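Local atomic coordinates of short chain dehydrogenase (Salmonella typhi, PDB entry 3G1T), a protein that probably catalyses the NAD(P)-dependent oxidation or reduction of an unspecified substrate. Residues Arg15-Thr20 with Trp229-Asp234. Sequence-based numbering, arbitrary orientation. Where two conformers were deposited one is given.
Sequences RIILVT and WLMGDD. With MG (magnesium ion), chain B.
The guanidinium of R15 meets the carbonyl of M231 through a water that sits at the group's edge, in its plane; M231 O itself approaches obliquely, with NE 4.2 Å from it. The water accepts from R15 NE at 2.7 Å and donates to M231 O at 2.8 Å, so it joins R15 to the M231 carbonyl without a direct hydrogen bond. Arginine suits the place because NE can serve this water while NH1 forms a salt bridge with D145; the bend at chi3 (73°) turns the head out of the line of its chain. The carboxylate of D233 lies near, R15 NH2 being 4.7 Å from D233 OD1, too far for a salt bridge, and the magnesium on D233 would probably weaken any attraction. D233 OD2 binds magnesium at 2.0 Å, and OD1 accepts a hydrogen bond from a water on the same ion.

Deeper in, the contact turns apolar. I17 and M231 cross obliquely: I17 CD1 lies 4.0 Å from M231 CG, while CG2 lies beside the sulfur and CE. Branched isoleucine suits the strand and offers two methyls; flexible methionine, bent at chi2 (-55°), follows them, and both touch Y34 of helix 25-36. The arrangement, the C-terminal part of helix 224-231 set against the chain's first strand, an inner one of the parallel sheet ordered 3-2-1-4-5-6-7, is characteristic of the Rossmann fold of short-chain dehydrogenases.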
loop_
_atom_site.group_PDB
_atom_site.type_symbol
_atom_site.label_atom_id
_atom_site.label_comp_id
_atom_site.label_asym_id
_atom_site.label_seq_id
_atom_site.Cartn_x
_atom_site.Cartn_y
_atom_site.Cartn_z
ATOM N N ARG A 15 -25.456 -7.480 18.515
ATOM C CA ARG A 15 -24.085 -7.635 17.966
ATOM C C ARG A 15 -23.304 -6.386 18.308
ATOM O O ARG A 15 -23.825 -5.269 18.186
ATOM C CB ARG A 15 -24.101 -7.929 16.476
ATOM C CG ARG A 15 -24.902 -9.186 16.263
ATOM C CD ARG A 15 -24.616 -9.747 14.946
ATOM N NE ARG A 15 -23.323 -10.381 14.761
ATOM C CZ ARG A 15 -22.988 -11.603 15.231
ATOM N NH1 ARG A 15 -23.747 -12.319 16.072
ATOM N NH2 ARG A 15 -21.813 -12.112 14.895
ATOM N N ILE A 16 -22.081 -6.584 18.751
ATOM C CA ILE A 16 -21.281 -5.450 19.337
ATOM C C ILE A 16 -20.343 -4.966 18.205
ATOM O O ILE A 16 -19.464 -5.740 17.785
ATOM C CB ILE A 16 -20.428 -5.923 20.527
ATOM C CG1 ILE A 16 -21.358 -6.613 21.575
ATOM C CG2 ILE A 16 -19.682 -4.726 21.146
ATOM C CD1 ILE A 16 -20.671 -7.432 22.614
ATOM N N ILE A 17 -20.492 -3.731 17.709
ATOM C CA ILE A 17 -19.745 -3.351 16.504
ATOM C C ILE A 17 -19.081 -2.031 16.749
ATOM O O ILE A 17 -19.748 -1.073 17.137
ATOM C CB ILE A 17 -20.681 -3.216 15.329
ATOM C CG1 ILE A 17 -21.532 -4.518 15.230
ATOM C CG2 ILE A 17 -19.943 -2.779 13.996
ATOM C CD1 ILE A 17 -22.467 -4.438 14.044
ATOM N N LEU A 18 -17.773 -2.040 16.525
ATOM C CA LEU A 18 -16.946 -0.870 16.655
ATOM C C LEU A 18 -16.939 -0.098 15.289
ATOM O O LEU A 18 -16.689 -0.682 14.201
ATOM C CB LEU A 18 -15.505 -1.268 17.050
ATOM C CG LEU A 18 -14.587 -0.019 17.022
ATOM C CD1 LEU A 18 -14.896 1.109 18.104
ATOM C CD2 LEU A 18 -13.124 -0.225 16.927
ATOM N N VAL A 19 -17.214 1.221 15.313
ATOM C CA VAL A 19 -17.281 1.987 14.037
ATOM C C VAL A 19 -16.313 3.143 14.121
ATOM O O VAL A 19 -16.468 3.986 15.012
ATOM C CB VAL A 19 -18.752 2.549 13.801
ATOM C CG1 VAL A 19 -18.788 3.494 12.623
ATOM C CG2 VAL A 19 -19.788 1.408 13.618
ATOM N N THR A 20 -15.268 3.153 13.275
ATOM C CA THR A 20 -14.275 4.232 13.318
ATOM C C THR A 20 -14.729 5.381 12.376
ATOM O O THR A 20 -15.626 5.213 11.574
ATOM C CB THR A 20 -12.811 3.812 13.004
ATOM O OG1 THR A 20 -12.635 3.573 11.599
ATOM C CG2 THR A 20 -12.343 2.596 13.872
ATOM N N TRP A 229 -25.493 -5.466 5.172
ATOM C CA TRP A 229 -25.309 -6.869 4.697
ATOM C C TRP A 229 -23.985 -7.463 5.203
ATOM O O TRP A 229 -23.955 -8.593 5.727
ATOM C CB TRP A 229 -25.344 -6.852 3.185
ATOM C CG TRP A 229 -25.199 -8.236 2.617
ATOM C CD1 TRP A 229 -26.160 -9.235 2.595
ATOM C CD2 TRP A 229 -24.051 -8.753 1.975
ATOM N NE1 TRP A 229 -25.646 -10.365 1.958
ATOM C CE2 TRP A 229 -24.347 -10.104 1.599
ATOM C CE3 TRP A 229 -22.794 -8.213 1.677
ATOM C CZ2 TRP A 229 -23.431 -10.903 0.895
ATOM C CZ3 TRP A 229 -21.864 -9.011 1.017
ATOM C CH2 TRP A 229 -22.195 -10.359 0.643
ATOM N N LEU A 230 -22.894 -6.696 5.135
ATOM C CA LEU A 230 -21.600 -7.246 5.634
ATOM C C LEU A 230 -21.511 -7.487 7.121
ATOM O O LEU A 230 -20.666 -8.265 7.542
ATOM C CB LEU A 230 -20.389 -6.405 5.181
ATOM C CG LEU A 230 -19.994 -6.606 3.713
ATOM C CD1 LEU A 230 -18.902 -5.606 3.359
ATOM C CD2 LEU A 230 -19.460 -8.033 3.374
ATOM N N MET A 231 -22.363 -6.826 7.957
ATOM C CA MET A 231 -22.265 -7.082 9.412
ATOM C C MET A 231 -23.208 -8.222 9.874
ATOM O O MET A 231 -22.988 -8.814 10.925
ATOM C CB MET A 231 -22.597 -5.794 10.197
ATOM C CG MET A 231 -21.411 -4.751 10.221
ATOM S SD MET A 231 -19.807 -5.390 10.864
ATOM C CE MET A 231 -18.675 -4.115 10.337
ATOM N N GLY A 232 -24.227 -8.509 9.049
ATOM C CA GLY A 232 -25.309 -9.529 9.304
ATOM C C GLY A 232 -24.928 -10.906 8.807
ATOM O O GLY A 232 -24.020 -11.121 7.949
ATOM N N ASP A 233 -25.711 -11.873 9.271
ATOM C CA ASP A 233 -25.318 -13.239 8.971
ATOM C C ASP A 233 -25.502 -13.597 7.485
ATOM O O ASP A 233 -24.993 -14.664 7.081
ATOM C CB ASP A 233 -26.205 -14.207 9.787
ATOM C CG ASP A 233 -25.790 -14.283 11.233
ATOM O OD1 ASP A 233 -24.700 -13.824 11.600
ATOM O OD2 ASP A 233 -26.611 -14.828 12.029
ATOM N N ASP A 234 -26.204 -12.775 6.665
ATOM C CA ASP A 234 -26.435 -13.106 5.218
ATOM C C ASP A 234 -25.152 -13.102 4.388
ATOM O O ASP A 234 -25.095 -13.681 3.299
ATOM C CB ASP A 234 -27.473 -12.185 4.607
ATOM C CG ASP A 234 -28.892 -12.419 5.215
ATOM O OD1 ASP A 234 -29.242 -13.593 5.500
ATOM O OD2 ASP A 234 -29.644 -11.456 5.505
HETATM MG MG MG B . -26.842 -14.785 14.069
HETATM O O HOH W 1 -21.418 -9.156 13.222
HETATM O O HOH W 2 -24.701 -14.888 14.097
HETATM O O HOH W 3 -26.948 -12.806 14.172
#